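Local atomic coordinates of cerato-platanin-like protein (Moniliophthora perniciosa, PDB entry 3SUK), a protein that is a secreted cerato-platanin of a plant-pathogenic fungus, has a double-psi beta-barrel fold, and has no firmly assigned function. Residues 10-14 / 91-95; 15-21 / 32-38; 47-53 / 80-86. Residues are numbered along the deposited sequence.

Contact 1: 10-14 / 91-95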
loop_
_atom_site.group_PDB
_atom_site.type_symbol
_atom_site.label_atom_id
_atom_site.label_comp_id
_atom_site.label_asym_id
_atom_site.label_seq_id
_atom_site.Cartn_x
_atom_site.Cartn_y
_atom_site.Cartn_z
ATOM N N ASN A 10 -8.056 7.747 1.527
ATOM C CA ASN A 10 -7.800 8.797 0.554
ATOM C C ASN A 10 -6.569 9.659 0.858
ATOM O O ASN A 10 -6.141 10.365 0.030
ATOM C CB ASN A 10 -9.032 9.694 0.380
ATOM C CG ASN A 10 -10.220 8.966 -0.214
ATOM O OD1 ASN A 10 -11.265 8.939 0.384
ATOM N ND2 ASN A 10 -10.045 8.370 -1.359
ATOM N N THR A 11 -6.002 9.547 2.044
ATOM C CA THR A 11 -4.739 10.211 2.395
ATOM C C THR A 11 -3.736 9.834 1.300
ATOM O O THR A 11 -3.072 10.663 0.768
ATOM C CB THR A 11 -4.236 9.624 3.766
ATOM O OG1 THR A 11 -5.087 10.089 4.812
ATOM C CG2 THR A 11 -2.853 10.063 4.048
ATOM N N TYR A 12 -3.697 8.573 0.897
ATOM C CA TYR A 12 -2.695 8.083 -0.062
ATOM C C TYR A 12 -2.940 8.406 -1.529
ATOM O O TYR A 12 -2.099 8.174 -2.327
ATOM C CB TYR A 12 -2.464 6.561 0.139
ATOM C CG TYR A 12 -2.213 6.198 1.597
ATOM C CD1 TYR A 12 -1.168 6.769 2.316
ATOM C CD2 TYR A 12 -3.044 5.322 2.262
ATOM C CE1 TYR A 12 -0.960 6.446 3.654
ATOM C CE2 TYR A 12 -2.852 5.029 3.579
ATOM C CZ TYR A 12 -1.833 5.590 4.284
ATOM O OH TYR A 12 -1.634 5.290 5.605
ATOM N N ASP A 13 -4.126 8.896 -1.830
ATOM C CA ASP A 13 -4.521 9.234 -3.205
ATOM C C ASP A 13 -3.872 10.495 -3.698
ATOM O O ASP A 13 -3.862 10.761 -4.855
ATOM C CB ASP A 13 -6.038 9.329 -3.354
ATOM C CG ASP A 13 -6.656 7.984 -3.449
ATOM O OD1 ASP A 13 -6.455 7.365 -4.491
ATOM O OD2 ASP A 13 -7.251 7.572 -2.501
ATOM N N ASN A 14 -3.320 11.232 -2.769
ATOM C CA ASN A 14 -2.767 12.548 -3.063
ATOM C C ASN A 14 -1.230 12.479 -3.229
ATOM O O ASN A 14 -0.507 12.327 -2.286
ATOM C CB ASN A 14 -3.245 13.541 -1.944
ATOM C CG ASN A 14 -4.835 13.677 -1.852
ATOM O OD1 ASN A 14 -5.462 14.278 -2.704
ATOM N ND2 ASN A 14 -5.428 13.100 -0.834
ATOM N N ASN A 91 -4.454 -0.562 4.313
ATOM C CA ASN A 91 -5.223 0.609 3.943
ATOM C C ASN A 91 -4.511 1.290 2.762
ATOM O O ASN A 91 -3.495 1.845 2.912
ATOM C CB ASN A 91 -5.303 1.636 5.080
ATOM C CG ASN A 91 -5.707 1.057 6.420
ATOM O OD1 ASN A 91 -6.394 0.090 6.538
ATOM N ND2 ASN A 91 -5.244 1.707 7.435
ATOM N N VAL A 92 -5.143 1.241 1.603
ATOM C CA VAL A 92 -4.501 1.668 0.358
ATOM C C VAL A 92 -5.159 2.868 -0.303
ATOM O O VAL A 92 -6.221 3.224 0.012
ATOM C CB VAL A 92 -4.374 0.483 -0.673
ATOM C CG1 VAL A 92 -3.664 -0.720 0.016
ATOM C CG2 VAL A 92 -5.742 0.103 -1.283
ATOM N N ALA A 93 -4.466 3.464 -1.262
ATOM C CA ALA A 93 -5.078 4.571 -1.998
ATOM C C ALA A 93 -6.346 4.036 -2.667
ATOM O O ALA A 93 -6.388 2.941 -3.129
ATOM C CB ALA A 93 -4.100 5.111 -3.040
ATOM N N GLN A 94 -7.365 4.867 -2.739
ATOM C CA GLN A 94 -8.576 4.433 -3.392
ATOM C C GLN A 94 -8.229 4.004 -4.831
ATOM O O GLN A 94 -8.747 3.032 -5.320
ATOM C CB GLN A 94 -9.606 5.581 -3.430
ATOM C CG GLN A 94 -10.942 5.115 -4.008
ATOM C CD GLN A 94 -11.881 6.286 -4.245
ATOM O OE1 GLN A 94 -12.012 7.137 -3.421
ATOM N NE2 GLN A 94 -12.571 6.265 -5.381
ATOM N N ALA A 95 -7.351 4.713 -5.491
ATOM C CA ALA A 95 -7.060 4.396 -6.874
ATOM C C ALA A 95 -6.527 2.963 -7.013
ATOM O O ALA A 95 -6.882 2.259 -7.957
ATOM C CB ALA A 95 -6.099 5.386 -7.431
HETATM O O HOH W 1 -4.038 4.459 6.899
#
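The Tyr12 side chain lies against the backbone at the end of strand 90-92: its CE2 is 3.3 Å from Asn91 O, its CD2 is 4.1 Å from Val92 C near the plane of the ring, and its CB packs 3.9 Å from Ala93 CB. The CA atoms of Tyr12 and Ala93 are 4.7 Å apart, a close approach in which the two CB atoms face and touch each other and which the small Ala93 side chain permits. At the phenol end, Tyr12 OH is hydrogen-bonded to Asp84, its strongest polar partner, and also accepts from a water (2.9 Å to its oxygen) that in turn receives a bond from Asn91 ND2 at 3.1 Å.

One residue on, the Asp13 carboxylate reaches the start of helix 94-101 from a loop remote in sequence, the short 3-10 segment 10-13 that follows strand 4-8 of the double-psi barrel. Ala93 holds the N-cap position but, as alanine, has no polar side chain; beside it, Asp13 accepts from the first two amides of the helix, Gln94 N donating to Asp13 OD2 at 2.7 Å (152° at the hydrogen) and Ala95 N to Asp13 OD1 at 3.0 Å (159°). The 3-10 turn itself is closed by Asp13 N bonding to Asn10 O at 3.1 Å.

Asn10 extends the polar network. Although its CA-to-CB bond points away, its amide reaches back, ND2 donating both to Asp13 OD2 at 3.1 Å and to Gln94 OE1 at 3.1 Å, while Gln94 NE2 is bonded to Asp98 one helical turn further along.

Contact 2: 15-21 / 32-38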
loop_
_atom_site.group_PDB
_atom_site.type_symbol
_atom_site.label_atom_id
_atom_site.label_comp_id
_atom_site.label_asym_id
_atom_site.label_seq_id
_atom_site.Cartn_x
_atom_site.Cartn_y
_atom_site.Cartn_z
ATOM N N ALA A 15 -0.767 12.662 -4.464
ATOM C CA ALA A 15 0.651 12.523 -4.842
ATOM C C ALA A 15 1.584 13.432 -4.073
ATOM O O ALA A 15 2.717 13.109 -3.854
ATOM C CB ALA A 15 0.859 12.785 -6.342
ATOM N N SER A 16 1.077 14.587 -3.698
ATOM C CA SER A 16 1.917 15.590 -3.081
ATOM C C SER A 16 2.061 15.392 -1.570
ATOM O O SER A 16 2.763 16.105 -0.921
ATOM C CB SER A 16 1.379 16.990 -3.396
ATOM O OG SER A 16 0.177 17.200 -2.740
ATOM N N GLY A 17 1.406 14.391 -1.013
ATOM C CA GLY A 17 1.566 14.139 0.406
ATOM C C GLY A 17 3.015 13.812 0.781
ATOM O O GLY A 17 3.715 13.102 0.116
ATOM N N SER A 18 3.453 14.354 1.896
ATOM C CA SER A 18 4.796 14.141 2.391
ATOM C C SER A 18 4.958 12.824 3.111
ATOM O O SER A 18 4.150 12.455 3.899
ATOM C CB SER A 18 5.203 15.293 3.336
ATOM O OG SER A 18 6.465 15.043 3.901
ATOM N N MET A 19 6.074 12.192 2.857
ATOM C CA MET A 19 6.468 10.954 3.520
ATOM C C MET A 19 6.681 11.172 5.027
ATOM O O MET A 19 6.693 10.285 5.767
ATOM C CB MET A 19 7.690 10.365 2.820
ATOM C CG MET A 19 7.997 8.867 3.188
ATOM S SD MET A 19 6.621 7.703 2.716
ATOM C CE MET A 19 6.895 7.638 0.930
ATOM N N ASN A 20 6.855 12.435 5.423
ATOM C CA ASN A 20 6.989 12.815 6.814
ATOM C C ASN A 20 5.704 12.721 7.623
ATOM O O ASN A 20 5.732 12.821 8.804
ATOM C CB ASN A 20 7.660 14.182 6.944
ATOM C CG ASN A 20 9.091 14.119 6.522
ATOM O OD1 ASN A 20 9.789 13.189 6.812
ATOM N ND2 ASN A 20 9.491 15.093 5.770
ATOM N N THR A 21 4.601 12.475 6.936
ATOM C CA THR A 21 3.277 12.340 7.549
ATOM C C THR A 21 2.906 10.890 7.907
ATOM O O THR A 21 1.882 10.671 8.478
ATOM C CB THR A 21 2.112 12.889 6.647
ATOM O OG1 THR A 21 1.993 12.104 5.461
ATOM C CG2 THR A 21 2.304 14.359 6.252
ATOM N N SER A 32 11.603 8.719 3.916
ATOM C CA SER A 32 11.519 10.140 3.516
ATOM C C SER A 32 12.717 10.589 2.660
ATOM O O SER A 32 12.585 11.429 1.847
ATOM C CB SER A 32 11.389 11.075 4.730
ATOM O OG SER A 32 10.090 10.982 5.251
ATOM N N GLN A 33 13.906 10.091 2.927
ATOM C CA GLN A 33 15.042 10.490 2.069
ATOM C C GLN A 33 14.953 9.918 0.653
ATOM O O GLN A 33 15.273 10.554 -0.310
ATOM C CB GLN A 33 16.387 10.217 2.723
ATOM C CG GLN A 33 16.723 11.165 3.830
ATOM C CD GLN A 33 16.547 12.619 3.438
ATOM O OE1 GLN A 33 17.074 13.059 2.442
ATOM N NE2 GLN A 33 15.749 13.371 4.229
ATOM N N ARG A 34 14.556 8.664 0.571
ATOM C CA ARG A 34 14.391 8.009 -0.699
ATOM C C ARG A 34 13.248 8.571 -1.513
ATOM O O ARG A 34 13.384 8.826 -2.682
ATOM C CB ARG A 34 14.199 6.481 -0.469
ATOM C CG ARG A 34 15.363 5.774 0.252
ATOM C CD ARG A 34 15.104 4.306 0.478
ATOM N NE ARG A 34 15.145 3.640 -0.795
ATOM C CZ ARG A 34 14.909 2.367 -0.970
ATOM N NH1 ARG A 34 14.592 1.596 0.043
ATOM N NH2 ARG A 34 14.992 1.870 -2.177
ATOM N N PHE A 35 12.103 8.712 -0.852
ATOM C CA PHE A 35 10.853 9.109 -1.496
ATOM C C PHE A 35 10.178 10.203 -0.687
ATOM O O PHE A 35 9.399 9.945 0.187
ATOM C CB PHE A 35 9.926 7.874 -1.590
ATOM C CG PHE A 35 10.602 6.668 -2.213
ATOM C CD1 PHE A 35 10.920 6.652 -3.571
ATOM C CD2 PHE A 35 10.953 5.588 -1.448
ATOM C CE1 PHE A 35 11.570 5.589 -4.118
ATOM C CE2 PHE A 35 11.597 4.537 -2.019
ATOM C CZ PHE A 35 11.907 4.536 -3.321
ATOM N N PRO A 36 10.487 11.447 -0.974
ATOM C CA PRO A 36 9.971 12.558 -0.151
ATOM C C PRO A 36 8.442 12.733 -0.168
ATOM O O PRO A 36 7.855 13.218 0.755
ATOM C CB PRO A 36 10.706 13.808 -0.693
ATOM C CG PRO A 36 11.873 13.329 -1.370
ATOM C CD PRO A 36 11.533 11.898 -1.902
ATOM N N THR A 37 7.838 12.318 -1.255
ATOM C CA THR A 37 6.405 12.409 -1.431
ATOM C C THR A 37 5.768 11.061 -1.852
ATOM O O THR A 37 6.414 10.229 -2.435
ATOM C CB THR A 37 6.013 13.418 -2.535
ATOM O OG1 THR A 37 6.533 12.980 -3.773
ATOM C CG2 THR A 37 6.472 14.848 -2.232
ATOM N N PHE A 38 4.476 10.947 -1.593
ATOM C CA PHE A 38 3.741 9.736 -1.927
ATOM C C PHE A 38 3.896 9.481 -3.433
ATOM O O PHE A 38 4.156 8.381 -3.846
ATOM C CB PHE A 38 2.253 9.876 -1.587
ATOM C CG PHE A 38 1.942 9.959 -0.123
ATOM C CD1 PHE A 38 2.878 9.654 0.835
ATOM C CD2 PHE A 38 0.689 10.319 0.272
ATOM C CE1 PHE A 38 2.540 9.724 2.142
ATOM C CE2 PHE A 38 0.356 10.394 1.556
ATOM C CZ PHE A 38 1.280 10.106 2.512
HETATM O O HOH W 2 8.264 15.565 2.061
#
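A single beta bridge, Ser18 with Thr37 (CA-CA 4.5 Å), pins together two parts of the long loop between strands 4-8 and 47-50. Its two backbone bonds are Phe38 N to Gly17 O and Met19 N to Pro36 O, both 2.9 Å with angles of 156° and 176° at the hydrogen; CA-H...O contacts accompany them, Thr37 CA to Gly17 O at 3.2 Å and Ser18 CA to Pro36 O at 3.6 Å.

Gly17 CA sits over the face of the Phe38 ring, 4.2 Å from its centroid and 21° off the normal, a CH-pi contact. An ideal CB on Gly17 would fall 2.7 Å from Phe38 CE2, a clash. Met19 turns inward, its CE 3.9 Å from Phe35 CB, and with Phe38 it touches Ile83 of strand 74-83, so the bridged loop is laid on the double-psi barrel.

From the bridged residue itself, Ser18 OG accepts from Asn20 N (3.0 Å), an ST turn, and shares a water with Pro36 O, the water oxygen lying 2.6 Å from Ser18 OG and 2.7 Å from Pro36 O. Ser32 OG donates to Asn20 OD1 at 2.7 Å.

Contact 3: 47-53 / 80-86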
loop_
_atom_site.group_PDB
_atom_site.type_symbol
_atom_site.label_atom_id
_atom_site.label_comp_id
_atom_site.label_asym_id
_atom_site.label_seq_id
_atom_site.Cartn_x
_atom_site.Cartn_y
_atom_site.Cartn_z
ATOM N N ILE A 47 0.177 2.406 -3.300
ATOM C CA ILE A 47 0.830 2.620 -2.016
ATOM C C ILE A 47 -0.209 2.512 -0.905
ATOM O O ILE A 47 -1.383 2.657 -1.156
ATOM C CB ILE A 47 1.531 3.986 -1.915
ATOM C CG1 ILE A 47 0.534 5.115 -2.139
ATOM C CG2 ILE A 47 2.733 4.092 -2.874
ATOM C CD1 ILE A 47 0.976 6.463 -1.630
ATOM N N GLY A 48 0.255 2.226 0.297
ATOM C CA GLY A 48 -0.654 2.155 1.417
ATOM C C GLY A 48 -0.006 1.821 2.741
ATOM O O GLY A 48 1.176 1.656 2.854
ATOM N N ALA A 49 -0.869 1.699 3.739
ATOM C CA ALA A 49 -0.488 1.266 5.066
ATOM C C ALA A 49 -0.652 -0.259 5.162
ATOM O O ALA A 49 -1.490 -0.790 4.454
ATOM C CB ALA A 49 -1.364 1.964 6.104
ATOM N N SER A 50 0.159 -0.911 5.999
ATOM C CA SER A 50 0.036 -2.325 6.305
ATOM C C SER A 50 0.256 -2.566 7.806
ATOM O O SER A 50 1.037 -1.923 8.424
ATOM C CB SER A 50 1.049 -3.139 5.504
ATOM O OG SER A 50 1.135 -4.459 5.954
ATOM N N SER A 51 -0.444 -3.548 8.336
ATOM C CA SER A 51 -0.248 -4.020 9.711
ATOM C C SER A 51 1.107 -4.670 9.905
ATOM O O SER A 51 1.553 -4.850 11.009
ATOM C CB SER A 51 -1.389 -4.947 10.148
ATOM O OG SER A 51 -1.663 -5.955 9.243
ATOM N N ASP A 52 1.783 -4.981 8.805
ATOM C CA ASP A 52 3.168 -5.482 8.874
ATOM C C ASP A 52 4.109 -4.408 9.417
ATOM O O ASP A 52 5.144 -4.704 9.909
ATOM C CB ASP A 52 3.697 -5.995 7.522
ATOM C CG ASP A 52 3.118 -7.328 7.118
ATOM O OD1 ASP A 52 2.349 -7.891 7.860
ATOM O OD2 ASP A 52 3.479 -7.809 6.066
ATOM N N ILE A 53 3.730 -3.162 9.214
ATOM C CA ILE A 53 4.501 -2.042 9.695
ATOM C C ILE A 53 3.923 -1.647 11.078
ATOM O O ILE A 53 2.854 -1.120 11.177
ATOM C CB ILE A 53 4.434 -0.846 8.690
ATOM C CG1 ILE A 53 5.248 -1.170 7.428
ATOM C CG2 ILE A 53 4.950 0.403 9.334
ATOM C CD1 ILE A 53 4.935 -0.289 6.228
ATOM N N LEU A 80 2.392 -3.273 -4.745
ATOM C CA LEU A 80 2.112 -2.162 -3.868
ATOM C C LEU A 80 3.195 -2.002 -2.819
ATOM O O LEU A 80 3.650 -2.951 -2.275
ATOM C CB LEU A 80 0.743 -2.387 -3.200
ATOM C CG LEU A 80 0.319 -1.240 -2.254
ATOM C CD1 LEU A 80 -1.150 -0.859 -2.480
ATOM C CD2 LEU A 80 0.502 -1.653 -0.772
ATOM N N VAL A 81 3.555 -0.763 -2.506
ATOM C CA VAL A 81 4.550 -0.486 -1.465
ATOM C C VAL A 81 3.863 -0.035 -0.197
ATOM O O VAL A 81 3.096 0.848 -0.211
ATOM C CB VAL A 81 5.578 0.617 -1.911
ATOM C CG1 VAL A 81 6.575 0.960 -0.767
ATOM C CG2 VAL A 81 6.358 0.122 -3.172
ATOM N N ALA A 82 4.251 -0.658 0.888
ATOM C CA ALA A 82 3.762 -0.271 2.202
ATOM C C ALA A 82 4.662 0.781 2.834
ATOM O O ALA A 82 5.813 0.606 2.915
ATOM C CB ALA A 82 3.611 -1.519 3.081
ATOM N N ILE A 83 4.036 1.878 3.208
ATOM C CA ILE A 83 4.736 3.041 3.758
ATOM C C ILE A 83 4.267 3.551 5.134
ATOM O O ILE A 83 4.698 4.580 5.572
ATOM C CB ILE A 83 4.650 4.210 2.737
ATOM C CG1 ILE A 83 3.219 4.759 2.605
ATOM C CG2 ILE A 83 5.212 3.755 1.375
ATOM C CD1 ILE A 83 3.103 6.061 1.851
ATOM N N ASP A 84 3.308 2.867 5.738
ATOM C CA ASP A 84 2.671 3.393 6.949
ATOM C C ASP A 84 2.112 2.200 7.718
ATOM O O ASP A 84 2.010 1.141 7.175
ATOM C CB ASP A 84 1.573 4.386 6.537
ATOM C CG ASP A 84 1.115 5.344 7.653
ATOM O OD1 ASP A 84 1.694 5.330 8.715
ATOM O OD2 ASP A 84 0.152 6.052 7.346
ATOM N N HIS A 85 1.789 2.426 8.976
ATOM C CA HIS A 85 1.128 1.450 9.836
ATOM C C HIS A 85 -0.385 1.416 9.595
ATOM O O HIS A 85 -0.967 2.406 9.548
ATOM C CB HIS A 85 1.405 1.819 11.318
ATOM C CG HIS A 85 0.561 1.051 12.304
ATOM N ND1 HIS A 85 0.779 -0.268 12.601
ATOM C CD2 HIS A 85 -0.527 1.414 13.011
ATOM C CE1 HIS A 85 -0.114 -0.679 13.477
ATOM N NE2 HIS A 85 -0.909 0.328 13.748
ATOM N N ALA A 86 -0.948 0.212 9.530
ATOM C CA ALA A 86 -2.397 -0.013 9.543
ATOM C C ALA A 86 -2.684 -0.903 10.740
ATOM O O ALA A 86 -1.876 -1.675 11.143
ATOM C CB ALA A 86 -2.822 -0.717 8.280
#
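Backbone hydrogen bonds dominate. Strands 47-50 and 80-83 run in parallel register, Ile47 opposite Val81 (CA-CA 4.9 Å) and Gly48 opposite Ala82 (5.1 Å), joined by Gly48 N to Val81 O at 3.2 Å and Ile83 N to Gly48 O at 2.9 Å. At Asp84 segment 80-86 turns a corner, yet pairing resumes beyond it: Ser50 N donates to Asp84 O at 3.0 Å and Ala86 N to Ser50 O at 3.1 Å. The N-to-C directions of segments 47-50 and 80-83, whose axes approach to 4.7 Å, differ by 52°, so the paired strands diverge markedly from strict parallel alignment. CA-H...O contacts follow the same path, as from Ala82 CA to Gly48 O at 3.3 Å.

Among side-chain polar bonds, His85 ND1 donates to Ile53 O at 2.7 Å, tying the end of the type I turn 50-53 to segment 80-86. That turn also carries an ST turn, Asp52 N to Ser50 OG at 3.0 Å. The Asp84 carboxylate is held by Tyr12 and by the amide of Ala23.

Apolar contacts complete the interface: Ile53 CD1 lies 3.6 Å from Ala82 CB, Ala49 CB 3.7 Å from Ala86 CB, and Ile47 CD1 4.1 Å from Ile83 CD1.

With strand 90-92 antiparallel on the other edge of strand 47-50, this buried parallel pair is part of the closed six-stranded sheet of the double-psi beta barrel.

In the fold
Contact 1 closes the longest loop, from 10-14 to 91-95, and the other two nest inside it in series: contact 2 closes before contact 3 opens. Contact 3 is the most central, its centre about 5 Å from that of the chain, against about 8 Å for contact 1 and 14 Å for contact 2. Contacts 1 and 3, with centres about 11 Å apart, share the barrel sheet, where Asn91 O lies 2.8 Å from Ala49 N. Contact 2, its centre about 14 Å from each of theirs, touches both through Phe38: its CE2 is 4.0 Å from Tyr12 CD1 and its CB 3.6 Å from Ile47 CD1. The surface loop is thus seated on the barrel core.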